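Local coordinates for SEC-C motif domain protein (Psychrobacter arcticus, PDB 2I9W) that binds two zinc ions through four-cysteine sites that accompany an NTF2-like (cystatin-like) domain, its biochemical role being otherwise unknown, at residues 9-14 and 60-65; 55-60 and 101-106; 3-8 and 24-29. All blocks are in the same frame, centred on the assembly; numbering follows the deposited sequence.

Contact 1. Residues 9-14 and 60-65; sequences CPCQIN and RYSAFV. With ZN (zinc ion), chain B.
Pro10 packs its ring against Val65 and Tyr61 on helix 53-66. The proline and valine side chains cross obliquely: CB of Pro10 lies 3.8 Å from CB of Val65, while CG of the proline meets CG1, which a chi1 of 175° holds anti to the valine backbone N and against the ring. Tyr61, one turn back along the helix, offers its CD2-CE2 side. Pro10 CB and Tyr61 CE2 are 4.0 Å apart, and CA of Cys11 packs obliquely against CD2.

Polar contacts are few and modest. The carbonyl O of Pro10 sits at the edge of the tyrosine ring, 3.4 Å from Tyr61 CE2, and a water bridges this same oxygen, to which it donates at 2.9 Å, and Tyr61 OH. Ser62 OG accepts a weak hydrogen bond from Cys11 N, 3.3 Å long and bent to 121° at the hydrogen. The same hydroxyl is also hydrogen-bonded to Arg58 O within the helix.

Metal ligation governs the two cysteines that flank the proline. SG of Cys9, swung anti to its backbone N, reaches the zinc ion at 2.3 Å, and SG of Cys11 binds it at 2.4 Å. Cys29 and Cys30 complete the four-sulphur set. Ser62 OG approaches Cys9 SG and Cys11 CB, so the helix packs against the metal-binding turn. A Cys-Pro-Cys turn and a Cys-Cys pair holding one zinc ion in this way form the N-terminal zinc-binding module of the YchJ family, here seated on a helix of the NTF2-like domain.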
ATOM      1  N   CYS A   9      10.605 -10.179  -7.583  1.00 17.50           N
ATOM      2  CA  CYS A   9       9.677  -9.095  -7.271  1.00 19.10           C
ATOM      3  C   CYS A   9      10.232  -8.268  -6.097  1.00 17.81           C
ATOM      4  O   CYS A   9      10.735  -8.829  -5.123  1.00 19.14           O
ATOM      5  CB  CYS A   9       8.305  -9.612  -6.920  1.00 17.42           C
ATOM      6  SG  CYS A   9       7.093  -8.273  -6.908  1.00 18.79           S
ATOM      7  N   PRO A  10      10.162  -6.933  -6.170  1.00 19.89           N
ATOM      8  CA  PRO A  10      10.726  -6.225  -5.022  1.00 18.94           C
ATOM      9  C   PRO A  10      10.174  -6.665  -3.677  1.00 20.93           C
ATOM     10  O   PRO A  10      10.937  -6.738  -2.725  1.00 23.12           O
ATOM     11  CB  PRO A  10      10.440  -4.763  -5.322  1.00 20.25           C
ATOM     12  CG  PRO A  10      10.355  -4.686  -6.789  1.00 19.59           C
ATOM     13  CD  PRO A  10       9.760  -6.001  -7.236  1.00 20.22           C
ATOM     14  N   CYS A  11       8.884  -6.987  -3.596  1.00 17.74           N
ATOM     15  CA  CYS A  11       8.268  -7.349  -2.304  1.00 18.89           C
ATOM     16  C   CYS A  11       8.735  -8.675  -1.750  1.00 20.63           C
ATOM     17  O   CYS A  11       8.438  -8.996  -0.591  1.00 21.43           O
ATOM     18  CB  CYS A  11       6.738  -7.344  -2.368  1.00 17.85           C
ATOM     19  SG  CYS A  11       6.032  -8.846  -2.971  1.00 20.58           S
ATOM     20  N   GLN A  12       9.434  -9.445  -2.585  1.00 19.47           N
ATOM     21  CA  GLN A  12       9.950 -10.756  -2.231  1.00 23.03           C
ATOM     22  C   GLN A  12      11.389 -10.696  -1.732  1.00 20.93           C
ATOM     23  O   GLN A  12      11.930 -11.723  -1.327  1.00 22.82           O
ATOM     24  CB  GLN A  12       9.898 -11.694  -3.431  1.00 23.68           C
ATOM     25  CG  GLN A  12       8.516 -11.909  -3.959  1.00 24.12           C
ATOM     26  CD  GLN A  12       7.750 -12.942  -3.198  1.00 35.96           C
ATOM     27  OE1 GLN A  12       8.185 -14.090  -3.084  1.00 34.11           O
ATOM     28  NE2 GLN A  12       6.579 -12.562  -2.695  1.00 34.65           N
ATOM     29  N   ILE A  13      12.003  -9.517  -1.779  1.00 19.88           N
ATOM     30  CA  ILE A  13      13.328  -9.310  -1.210  1.00 21.91           C
ATOM     31  C   ILE A  13      13.220  -9.031   0.298  1.00 22.29           C
ATOM     32  O   ILE A  13      12.688  -8.023   0.720  1.00 21.44           O
ATOM     33  CB  ILE A  13      14.058  -8.187  -1.993  1.00 20.95           C
ATOM     34  CG1 ILE A  13      14.313  -8.716  -3.420  1.00 27.06           C
ATOM     35  CG2 ILE A  13      15.415  -7.852  -1.314  1.00 25.16           C
ATOM     36  CD1 ILE A  13      14.516  -7.693  -4.428  1.00 27.87           C
ATOM     37  N   ASN A  14      13.696  -9.961   1.112  1.00 21.71           N
ATOM     38  CA  ASN A  14      13.523  -9.829   2.553  1.00 22.18           C
ATOM     39  C   ASN A  14      14.868 -10.096   3.260  1.00 21.90           C
ATOM     40  O   ASN A  14      15.272 -11.251   3.420  1.00 18.97           O
ATOM     41  CB  ASN A  14      12.429 -10.769   3.060  1.00 21.08           C
ATOM     42  CG  ASN A  14      12.249 -10.703   4.559  1.00 24.69           C
ATOM     43  OD1 ASN A  14      12.972  -9.981   5.285  1.00 20.81           O
ATOM     44  ND2 ASN A  14      11.284 -11.451   5.040  1.00 25.31           N
ATOM     45  N   ARG A  60       2.134  -1.923  -3.077  1.00 18.85           N
ATOM     46  CA  ARG A  60       2.571  -0.522  -2.903  1.00 20.40           C
ATOM     47  C   ARG A  60       4.096  -0.389  -2.722  1.00 18.57           C
ATOM     48  O   ARG A  60       4.738   0.432  -3.331  1.00 20.06           O
ATOM     49  CB  ARG A  60       1.784   0.163  -1.788  1.00 19.32           C
ATOM     50  CG  ARG A  60       0.271   0.349  -2.059  1.00 19.69           C
ATOM     51  CD  ARG A  60      -0.441   0.909  -0.800  1.00 19.19           C
ATOM     52  NE  ARG A  60       0.205   2.119  -0.248  1.00 20.41           N
ATOM     53  CZ  ARG A  60       0.031   3.360  -0.694  1.00 19.83           C
ATOM     54  NH1 ARG A  60      -0.793   3.602  -1.710  1.00 21.59           N
ATOM     55  NH2 ARG A  60       0.683   4.361  -0.105  1.00 21.79           N
ATOM     56  N   TYR A  61       4.660  -1.224  -1.858  1.00 20.03           N
ATOM     57  CA  TYR A  61       6.110  -1.288  -1.686  1.00 18.49           C
ATOM     58  C   TYR A  61       6.829  -1.477  -3.039  1.00 18.77           C
ATOM     59  O   TYR A  61       7.741  -0.750  -3.383  1.00 19.30           O
ATOM     60  CB  TYR A  61       6.486  -2.427  -0.723  1.00 19.56           C
ATOM     61  CG  TYR A  61       7.973  -2.589  -0.694  1.00 20.02           C
ATOM     62  CD1 TYR A  61       8.745  -1.745   0.042  1.00 21.45           C
ATOM     63  CD2 TYR A  61       8.598  -3.556  -1.473  1.00 19.81           C
ATOM     64  CE1 TYR A  61      10.151  -1.826   0.027  1.00 23.03           C
ATOM     65  CE2 TYR A  61       9.977  -3.655  -1.518  1.00 22.10           C
ATOM     66  CZ  TYR A  61      10.764  -2.772  -0.761  1.00 20.56           C
ATOM     67  OH  TYR A  61      12.142  -2.867  -0.766  1.00 20.77           O
ATOM     68  N   SER A  62       6.362  -2.443  -3.815  1.00 20.42           N
ATOM     69  CA  SER A  62       6.958  -2.714  -5.146  1.00 17.62           C
ATOM     70  C   SER A  62       6.784  -1.512  -6.082  1.00 17.87           C
ATOM     71  O   SER A  62       7.670  -1.232  -6.896  1.00 19.37           O
ATOM     72  CB  SER A  62       6.306  -3.959  -5.745  1.00 18.62           C
ATOM     73  OG  SER A  62       6.618  -5.056  -4.917  1.00 21.86           O
ATOM     74  N   ALA A  63       5.691  -0.765  -5.916  1.00 18.09           N
ATOM     75  CA  ALA A  63       5.480   0.464  -6.709  1.00 20.17           C
ATOM     76  C   ALA A  63       6.463   1.560  -6.260  1.00 21.78           C
ATOM     77  O   ALA A  63       6.876   2.349  -7.065  1.00 23.20           O
ATOM     78  CB  ALA A  63       4.005   0.930  -6.602  1.00 19.35           C
ATOM     79  N   PHE A  64       6.838   1.598  -4.982  1.00 17.93           N
ATOM     80  CA  PHE A  64       7.896   2.533  -4.516  1.00 20.14           C
ATOM     81  C   PHE A  64       9.219   2.172  -5.190  1.00 19.10           C
ATOM     82  O   PHE A  64       9.879   2.999  -5.834  1.00 19.97           O
ATOM     83  CB  PHE A  64       8.043   2.479  -2.991  1.00 19.10           C
ATOM     84  CG  PHE A  64       6.876   3.100  -2.246  1.00 22.60           C
ATOM     85  CD1 PHE A  64       6.379   4.325  -2.669  1.00 30.99           C
ATOM     86  CD2 PHE A  64       6.332   2.514  -1.133  1.00 37.79           C
ATOM     87  CE1 PHE A  64       5.328   4.937  -2.008  1.00 35.97           C
ATOM     88  CE2 PHE A  64       5.258   3.134  -0.474  1.00 31.95           C
ATOM     89  CZ  PHE A  64       4.772   4.330  -0.944  1.00 32.77           C
ATOM     90  N   VAL A  65       9.582   0.893  -5.090  1.00 19.43           N
ATOM     91  CA  VAL A  65      10.874   0.437  -5.600  1.00 21.43           C
ATOM     92  C   VAL A  65      10.998   0.682  -7.106  1.00 20.24           C
ATOM     93  O   VAL A  65      12.049   1.187  -7.573  1.00 21.65           O
ATOM     94  CB  VAL A  65      11.088  -1.065  -5.286  1.00 20.74           C
ATOM     95  CG1 VAL A  65      12.434  -1.558  -5.953  1.00 19.98           C
ATOM     96  CG2 VAL A  65      11.074  -1.294  -3.811  1.00 20.00           C
TER
HETATM   97 ZN    ZN B 200       5.494  -8.745  -5.286  1.00 17.46          ZN
HETATM   98  O   HOH W   1      12.990  -4.667  -2.580  1.00 17.17           O

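Contact 2. Residues 55-60 and 101-106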
ATOM      1  N   HIS A  55      -1.577  -7.992   0.774  1.00 19.81           N
ATOM      2  CA  HIS A  55      -1.241  -8.025  -0.623  0.62 20.25           C
ATOM      3  C   HIS A  55      -1.205  -6.616  -1.194  1.00 20.54           C
ATOM      4  O   HIS A  55      -0.278  -6.269  -1.925  1.00 19.40           O
ATOM      5  CB  HIS A  55      -2.232  -8.917  -1.330  0.62 22.76           C
ATOM      6  CG  HIS A  55      -1.842  -9.254  -2.719  0.62 20.98           C
ATOM      7  ND1 HIS A  55      -2.677  -9.937  -3.573  0.62 36.51           N
ATOM      8  CD2 HIS A  55      -0.708  -8.998  -3.414  0.62 17.85           C
ATOM      9  CE1 HIS A  55      -2.061 -10.112  -4.728  0.62 30.44           C
ATOM     10  NE2 HIS A  55      -0.872  -9.539  -4.662  0.62 29.17           N
ATOM     11  N   LEU A  56      -2.171  -5.756  -0.826  1.00 19.11           N
ATOM     12  CA  LEU A  56      -2.074  -4.370  -1.282  1.00 19.53           C
ATOM     13  C   LEU A  56      -0.774  -3.663  -0.849  1.00 20.11           C
ATOM     14  O   LEU A  56      -0.099  -3.022  -1.663  1.00 20.62           O
ATOM     15  CB  LEU A  56      -3.301  -3.538  -0.867  1.00 17.87           C
ATOM     16  CG  LEU A  56      -3.386  -2.120  -1.490  1.00 20.68           C
ATOM     17  CD1 LEU A  56      -3.644  -2.211  -3.034  1.00 26.69           C
ATOM     18  CD2 LEU A  56      -4.411  -1.236  -0.786  1.00 22.11           C
HETATM   19  N   MSE A  57      -0.408  -3.840   0.417  1.00 21.25           N
HETATM   20  CA  MSE A  57       0.770  -3.228   0.978  0.50 20.78           C
HETATM   21  C   MSE A  57       2.018  -3.663   0.194  1.00 21.04           C
HETATM   22  O   MSE A  57       2.897  -2.846  -0.110  1.00 20.48           O
HETATM   23  CB  MSE A  57       0.830  -3.606   2.459  0.50 21.76           C
HETATM   24  CG  MSE A  57       1.927  -2.974   3.266  0.50 24.06           C
HETATM   25 SE   MSE A  57       3.644  -3.824   2.988  0.38 32.02          SE
HETATM   26  CE  MSE A  57       3.122  -5.686   2.942  0.50 31.22           C
ATOM     27  N   ARG A  58       2.105  -4.965  -0.126  1.00 20.07           N
ATOM     28  CA  ARG A  58       3.234  -5.480  -0.926  0.50 18.64           C
ATOM     29  C   ARG A  58       3.299  -4.815  -2.278  1.00 20.24           C
ATOM     30  O   ARG A  58       4.368  -4.378  -2.725  1.00 18.72           O
ATOM     31  CB  ARG A  58       3.130  -6.991  -1.119  0.50 19.44           C
ATOM     32  CG  ARG A  58       3.512  -7.747   0.099  0.50 15.82           C
ATOM     33  CD  ARG A  58       3.129  -9.210  -0.037  0.50 19.18           C
ATOM     34  NE  ARG A  58       3.559 -10.010   1.106  0.50 17.73           N
ATOM     35  CZ  ARG A  58       4.804 -10.446   1.312  0.50 20.91           C
ATOM     36  NH1 ARG A  58       5.800 -10.168   0.467  0.50 21.77           N
ATOM     37  NH2 ARG A  58       5.054 -11.182   2.386  0.50 27.11           N
ATOM     38  N   THR A  59       2.155  -4.749  -2.950  1.00 17.71           N
ATOM     39  CA  THR A  59       2.113  -4.064  -4.277  1.00 18.56           C
ATOM     40  C   THR A  59       2.502  -2.591  -4.165  1.00 19.10           C
ATOM     41  O   THR A  59       3.128  -2.061  -5.072  1.00 18.11           O
ATOM     42  CB  THR A  59       0.726  -4.213  -5.009  1.00 19.68           C
ATOM     43  OG1 THR A  59      -0.308  -3.535  -4.245  1.00 18.34           O
ATOM     44  CG2 THR A  59       0.396  -5.709  -5.251  1.00 19.84           C
ATOM     45  N   ARG A  60       2.134  -1.923  -3.077  1.00 18.85           N
ATOM     46  CA  ARG A  60       2.571  -0.522  -2.903  1.00 20.40           C
ATOM     47  C   ARG A  60       4.096  -0.389  -2.722  1.00 18.57           C
ATOM     48  O   ARG A  60       4.738   0.432  -3.331  1.00 20.06           O
ATOM     49  CB  ARG A  60       1.784   0.163  -1.788  1.00 19.32           C
ATOM     50  CG  ARG A  60       0.271   0.349  -2.059  1.00 19.69           C
ATOM     51  CD  ARG A  60      -0.441   0.909  -0.800  1.00 19.19           C
ATOM     52  NE  ARG A  60       0.205   2.119  -0.248  1.00 20.41           N
ATOM     53  CZ  ARG A  60       0.031   3.360  -0.694  1.00 19.83           C
ATOM     54  NH1 ARG A  60      -0.793   3.602  -1.710  1.00 21.59           N
ATOM     55  NH2 ARG A  60       0.683   4.361  -0.105  1.00 21.79           N
ATOM     56  N   LEU A 101      11.659  -5.793   2.044  1.00 16.68           N
ATOM     57  CA  LEU A 101      10.409  -5.775   2.805  1.00 18.81           C
ATOM     58  C   LEU A 101      10.281  -6.988   3.713  1.00 20.62           C
ATOM     59  O   LEU A 101      10.537  -8.121   3.290  1.00 20.31           O
ATOM     60  CB  LEU A 101       9.201  -5.739   1.849  1.00 21.26           C
ATOM     61  CG  LEU A 101       7.817  -5.686   2.527  1.00 19.45           C
ATOM     62  CD1 LEU A 101       7.651  -4.315   3.242  1.00 16.34           C
ATOM     63  CD2 LEU A 101       6.662  -6.018   1.511  1.00 22.65           C
ATOM     64  N   GLU A 102       9.920  -6.734   4.964  1.00 18.89           N
ATOM     65  CA  GLU A 102       9.559  -7.771   5.910  1.00 19.74           C
ATOM     66  C   GLU A 102       8.157  -7.485   6.429  1.00 21.27           C
ATOM     67  O   GLU A 102       7.928  -6.480   7.111  1.00 21.83           O
ATOM     68  CB  GLU A 102      10.537  -7.758   7.067  1.00 19.23           C
ATOM     69  CG  GLU A 102      10.198  -8.734   8.170  1.00 20.51           C
ATOM     70  CD  GLU A 102      11.175  -8.684   9.355  1.00 23.94           C
ATOM     71  OE1 GLU A 102      12.022  -7.750   9.447  1.00 22.23           O
ATOM     72  OE2 GLU A 102      11.107  -9.620  10.172  1.00 29.31           O
ATOM     73  N   VAL A 103       7.216  -8.391   6.162  1.00 22.15           N
ATOM     74  CA  VAL A 103       5.871  -8.241   6.693  1.00 22.53           C
ATOM     75  C   VAL A 103       5.901  -8.917   8.076  1.00 22.90           C
ATOM     76  O   VAL A 103       6.171 -10.138   8.203  1.00 24.17           O
ATOM     77  CB  VAL A 103       4.744  -8.792   5.734  1.00 22.22           C
ATOM     78  CG1 VAL A 103       3.383  -8.694   6.433  1.00 22.83           C
ATOM     79  CG2 VAL A 103       4.711  -8.063   4.394  1.00 24.29           C
ATOM     80  N   VAL A 104       5.692  -8.097   9.104  1.00 19.72           N
ATOM     81  CA  VAL A 104       5.696  -8.565  10.492  1.00 19.33           C
ATOM     82  C   VAL A 104       4.356  -9.207  10.850  1.00 19.09           C
ATOM     83  O   VAL A 104       4.315 -10.296  11.477  1.00 19.71           O
ATOM     84  CB  VAL A 104       6.054  -7.433  11.454  1.00 18.68           C
ATOM     85  CG1 VAL A 104       5.941  -7.900  12.935  1.00 18.38           C
ATOM     86  CG2 VAL A 104       7.440  -6.865  11.120  1.00 17.39           C
ATOM     87  N   ALA A 105       3.245  -8.587  10.469  1.00 17.90           N
ATOM     88  CA  ALA A 105       1.930  -9.075  10.914  1.00 19.74           C
ATOM     89  C   ALA A 105       0.862  -8.500  10.025  1.00 21.12           C
ATOM     90  O   ALA A 105       1.019  -7.404   9.490  1.00 23.35           O
ATOM     91  CB  ALA A 105       1.658  -8.688  12.382  1.00 18.85           C
ATOM     92  N   HIS A 106      -0.201  -9.273   9.857  1.00 20.61           N
ATOM     93  CA  HIS A 106      -1.375  -8.887   9.074  1.00 19.87           C
ATOM     94  C   HIS A 106      -2.600  -9.132   9.938  1.00 20.13           C
ATOM     95  O   HIS A 106      -2.765 -10.236  10.515  1.00 22.05           O
ATOM     96  CB  HIS A 106      -1.421  -9.723   7.800  1.00 19.70           C
ATOM     97  CG  HIS A 106      -2.596  -9.451   6.932  1.00 18.19           C
ATOM     98  ND1 HIS A 106      -3.231 -10.440   6.215  1.00 22.64           N
ATOM     99  CD2 HIS A 106      -3.292  -8.310   6.706  1.00 24.43           C
ATOM    100  CE1 HIS A 106      -4.251  -9.914   5.566  1.00 20.14           C
ATOM    101  NE2 HIS A 106      -4.314  -8.625   5.847  1.00 23.75           N
TER
HETATM  102  O   HOH W   2       7.458 -10.477   4.249  1.00 26.93           O
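Met57, present as selenomethionine, points its tip at Leu101 and Val103, joining helix 53-66 to the edge strand 97-107 of the four-stranded antiparallel sheet in the NTF2-like, cystatin-like domain. The axes of the two short segments approach to 10.5 Å and run nearly antiparallel, at 161°. With CG anti to the backbone N, bends at chi2 and chi3 turn SE and CE toward the strand side chains. SE lies 4.0 Å from both Leu101 CD1 and Leu101 CD2, and CE reaches on to Val103 CG2; both pairs meet tip to tip. This CE approach is unusually short and, with two conformers deposited, doubtful.

Arg58, also modelled in two conformers and described here in one, runs across the same two strand residues. Its chain is extended from CG to NE, and CG packs 3.9 Å from Leu101 CD2. Farther out, Val103 CG2 lies over one face of the guanidinium, 3.6 Å above the plane and offset toward its rim. Within the helix, NE forms a salt bridge with Glu54. One water accepts a 2.8 Å hydrogen bond from Val103 N and a weak one of 3.1 Å from Arg58 NH2.

Contact 3. Residues 3-8 and 24-29. With ZN (zinc ion), chain B.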
ATOM      1  N   LEU A   3      13.061  -5.538 -18.048  1.00 30.30           N
ATOM      2  CA  LEU A   3      13.552  -6.863 -17.643  1.00 31.62           C
ATOM      3  C   LEU A   3      13.413  -7.110 -16.114  1.00 31.30           C
ATOM      4  O   LEU A   3      13.800  -8.175 -15.612  1.00 31.13           O
ATOM      5  CB  LEU A   3      14.984  -7.080 -18.138  1.00 34.77           C
ATOM      6  CG  LEU A   3      15.121  -7.323 -19.657  1.00 38.14           C
ATOM      7  CD1 LEU A   3      16.567  -7.127 -20.156  1.00 46.66           C
ATOM      8  CD2 LEU A   3      14.625  -8.718 -20.032  1.00 39.54           C
ATOM      9  N   PHE A   4      12.834  -6.155 -15.374  1.00 30.86           N
ATOM     10  CA  PHE A   4      12.480  -6.414 -13.968  1.00 31.67           C
ATOM     11  C   PHE A   4      11.424  -7.468 -13.850  1.00 29.92           C
ATOM     12  O   PHE A   4      11.356  -8.125 -12.817  1.00 27.18           O
ATOM     13  CB  PHE A   4      12.024  -5.165 -13.196  1.00 31.96           C
ATOM     14  CG  PHE A   4      13.149  -4.410 -12.587  1.00 33.15           C
ATOM     15  CD1 PHE A   4      13.972  -5.019 -11.647  1.00 38.79           C
ATOM     16  CD2 PHE A   4      13.412  -3.100 -12.968  1.00 37.54           C
ATOM     17  CE1 PHE A   4      15.038  -4.340 -11.094  1.00 43.04           C
ATOM     18  CE2 PHE A   4      14.478  -2.404 -12.422  1.00 39.06           C
ATOM     19  CZ  PHE A   4      15.302  -3.029 -11.478  1.00 42.40           C
ATOM     20  N   SER A   5      10.626  -7.642 -14.914  1.00 28.19           N
ATOM     21  CA  SER A   5       9.669  -8.745 -15.001  1.00 26.10           C
ATOM     22  C   SER A   5      10.260 -10.062 -14.626  1.00 27.24           C
ATOM     23  O   SER A   5       9.604 -10.846 -13.987  1.00 26.66           O
ATOM     24  CB  SER A   5       9.116  -8.852 -16.414  1.00 26.97           C
ATOM     25  OG  SER A   5       8.304  -7.747 -16.694  1.00 33.36           O
ATOM     26  N   ILE A   6      11.502 -10.316 -15.041  1.00 26.83           N
ATOM     27  CA  ILE A   6      12.120 -11.603 -14.810  1.00 28.04           C
ATOM     28  C   ILE A   6      13.142 -11.620 -13.659  1.00 28.87           C
ATOM     29  O   ILE A   6      13.862 -12.605 -13.455  1.00 31.44           O
ATOM     30  CB  ILE A   6      12.669 -12.207 -16.157  1.00 27.05           C
ATOM     31  CG1 ILE A   6      13.899 -11.468 -16.679  1.00 29.96           C
ATOM     32  CG2 ILE A   6      11.533 -12.249 -17.213  1.00 29.30           C
ATOM     33  CD1 ILE A   6      14.618 -12.270 -17.801  1.00 24.19           C
ATOM     34  N   GLN A   7      13.139 -10.569 -12.847  1.00 30.65           N
ATOM     35  CA  GLN A   7      13.887 -10.593 -11.593  1.00 30.96           C
ATOM     36  C   GLN A   7      12.941 -10.673 -10.424  1.00 28.25           C
ATOM     37  O   GLN A   7      11.736 -10.486 -10.591  1.00 22.67           O
ATOM     38  CB  GLN A   7      14.780  -9.373 -11.456  1.00 34.55           C
ATOM     39  CG  GLN A   7      15.938  -9.383 -12.443  1.00 41.03           C
ATOM     40  CD  GLN A   7      17.008 -10.434 -12.139  1.00 44.10           C
ATOM     41  OE1 GLN A   7      17.343 -10.688 -10.976  1.00 44.39           O
ATOM     42  NE2 GLN A   7      17.564 -11.021 -13.190  1.00 46.09           N
ATOM     43  N   THR A   8      13.505 -11.015  -9.265  1.00 25.50           N
ATOM     44  CA  THR A   8      12.752 -11.157  -8.046  1.00 24.35           C
ATOM     45  C   THR A   8      11.859  -9.919  -7.859  1.00 21.44           C
ATOM     46  O   THR A   8      12.287  -8.747  -7.985  1.00 20.05           O
ATOM     47  CB  THR A   8      13.684 -11.436  -6.824  1.00 24.50           C
ATOM     48  OG1 THR A   8      14.535 -12.572  -7.094  1.00 22.99           O
ATOM     49  CG2 THR A   8      12.907 -11.667  -5.566  1.00 22.79           C
ATOM     50  N   LEU A  24       9.397 -15.136  -5.640  1.00 26.18           N
ATOM     51  CA  LEU A  24       8.707 -14.999  -6.928  1.00 23.35           C
ATOM     52  C   LEU A  24       9.266 -13.863  -7.759  1.00 20.97           C
ATOM     53  O   LEU A  24       9.798 -12.883  -7.219  1.00 21.83           O
ATOM     54  CB  LEU A  24       7.203 -14.801  -6.730  1.00 25.11           C
ATOM     55  CG  LEU A  24       6.405 -15.736  -5.835  1.00 26.75           C
ATOM     56  CD1 LEU A  24       4.902 -15.323  -5.767  1.00 26.85           C
ATOM     57  CD2 LEU A  24       6.541 -17.170  -6.340  1.00 26.19           C
ATOM     58  N   LEU A  25       9.181 -14.027  -9.079  1.00 22.65           N
ATOM     59  CA  LEU A  25       9.504 -12.959 -10.028  1.00 20.97           C
ATOM     60  C   LEU A  25       8.422 -11.898 -10.061  1.00 19.20           C
ATOM     61  O   LEU A  25       7.236 -12.157  -9.797  1.00 19.10           O
ATOM     62  CB  LEU A  25       9.699 -13.487 -11.439  1.00 20.85           C
ATOM     63  CG  LEU A  25      10.826 -14.524 -11.655  1.00 23.69           C
ATOM     64  CD1 LEU A  25      11.002 -14.843 -13.160  1.00 27.30           C
ATOM     65  CD2 LEU A  25      12.137 -14.052 -11.007  1.00 23.40           C
ATOM     66  N   TYR A  26       8.836 -10.676 -10.391  1.00 21.45           N
ATOM     67  CA  TYR A  26       7.871  -9.570 -10.542  1.00 21.38           C
ATOM     68  C   TYR A  26       6.634  -9.945 -11.420  1.00 24.59           C
ATOM     69  O   TYR A  26       5.469  -9.806 -10.976  1.00 20.04           O
ATOM     70  CB  TYR A  26       8.614  -8.351 -11.077  1.00 21.38           C
ATOM     71  CG  TYR A  26       7.749  -7.126 -11.309  1.00 18.85           C
ATOM     72  CD1 TYR A  26       6.889  -6.631 -10.328  1.00 16.88           C
ATOM     73  CD2 TYR A  26       7.788  -6.447 -12.526  1.00 19.38           C
ATOM     74  CE1 TYR A  26       6.124  -5.472 -10.557  1.00 17.33           C
ATOM     75  CE2 TYR A  26       7.010  -5.290 -12.763  1.00 20.48           C
ATOM     76  CZ  TYR A  26       6.167  -4.828 -11.785  1.00 20.96           C
ATOM     77  OH  TYR A  26       5.401  -3.701 -12.014  1.00 17.60           O
ATOM     78  N   GLN A  27       6.877 -10.483 -12.618  1.00 21.12           N
ATOM     79  CA  GLN A  27       5.780 -10.892 -13.505  1.00 23.28           C
ATOM     80  C   GLN A  27       4.782 -11.856 -12.864  1.00 19.89           C
ATOM     81  O   GLN A  27       3.621 -11.934 -13.282  1.00 21.26           O
ATOM     82  CB  GLN A  27       6.317 -11.504 -14.802  1.00 24.11           C
ATOM     83  CG  GLN A  27       7.104 -12.788 -14.650  1.00 26.42           C
ATOM     84  CD  GLN A  27       7.714 -13.287 -15.984  1.00 27.02           C
ATOM     85  OE1 GLN A  27       7.660 -12.616 -17.009  1.00 38.35           O
ATOM     86  NE2 GLN A  27       8.315 -14.449 -15.937  1.00 32.73           N
ATOM     87  N   ASP A  28       5.246 -12.593 -11.864  1.00 21.06           N
ATOM     88  CA  ASP A  28       4.469 -13.634 -11.220  1.00 21.44           C
ATOM     89  C   ASP A  28       3.911 -13.189  -9.888  1.00 22.53           C
ATOM     90  O   ASP A  28       3.312 -13.996  -9.193  1.00 20.45           O
ATOM     91  CB  ASP A  28       5.358 -14.873 -10.988  1.00 21.88           C
ATOM     92  CG  ASP A  28       5.769 -15.528 -12.266  1.00 22.69           C
ATOM     93  OD1 ASP A  28       4.901 -15.599 -13.157  1.00 22.70           O
ATOM     94  OD2 ASP A  28       6.940 -15.930 -12.367  1.00 24.54           O
ATOM     95  N   CYS A  29       4.155 -11.933  -9.510  1.00 20.60           N
ATOM     96  CA  CYS A  29       3.790 -11.415  -8.184  1.00 19.96           C
ATOM     97  C   CYS A  29       3.035 -10.069  -8.314  1.00 19.63           C
ATOM     98  O   CYS A  29       1.829 -10.074  -8.562  1.00 18.81           O
ATOM     99  CB  CYS A  29       5.038 -11.320  -7.273  1.00 19.13           C
ATOM    100  SG  CYS A  29       4.698 -10.920  -5.530  1.00 19.96           S
TER
HETATM  101 ZN    ZN B 200       5.494  -8.745  -5.286  1.00 17.46          ZN
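Leu25 lays its side chain against the backbone of Ser5 to Thr8, meeting mainly carbonyl groups. Its CB is equally far, at 3.7 Å, from Ser5 O and Gln7 O, which accept from the neighbouring amides. CG, anti to the carbonyl carbon (chi1 -60°), is near Ile6 O. From there the branches part: CD1 packs at the CA and O of Ile6, whereas CD2 reaches Ile6 O at 3.3 Å and the carbonyl carbon of Gln7. An alanine here would keep CB but would probably open a gap over the Ile6-Gln7 peptide, leaving the Ile6 carbonyl without its apolar cover on that side.

Two backbone bonds fix the register around this side chain: Tyr26 N donates to Gln7 O (2.9 Å) and Gln27 N to Ser5 O (3.1 Å). Thr8 and Leu25 form a single beta bridge. Tyr26 turns its CD2 edge to Ser5, while its hydroxyl bonds to His34. The pairing joins two loop segments of the YchJ-family N-terminal zinc-binding domain. Because main-chain amides and carbonyls do the polar work, it probably depends little on side-chain identity, and it leads into Cys29, whose SG binds the zinc ion at 2.3 Å.

Contact 3 closes first along the chain, and its segments alternate with those of contact 1, since 9-14 falls between 3-8 and 24-29. Their centres are 10 Å apart, and both supply ligands to the same zinc ion; Cys9 N and Leu24 O probably form a hydrogen bond between them. Contact 1 also alternates with contact 2: the centres are 9 Å apart, both use helix 53-66, and Arg60 is common to them. Contacts 2 and 3, about 17 Å apart between centres, do not touch. Contact 1 seats the zinc module on helix 53-66, contact 2 joins that helix to the sheet, and a probable Leu101 N to Ile13 O hydrogen bond ties the module to strand 97-107 directly.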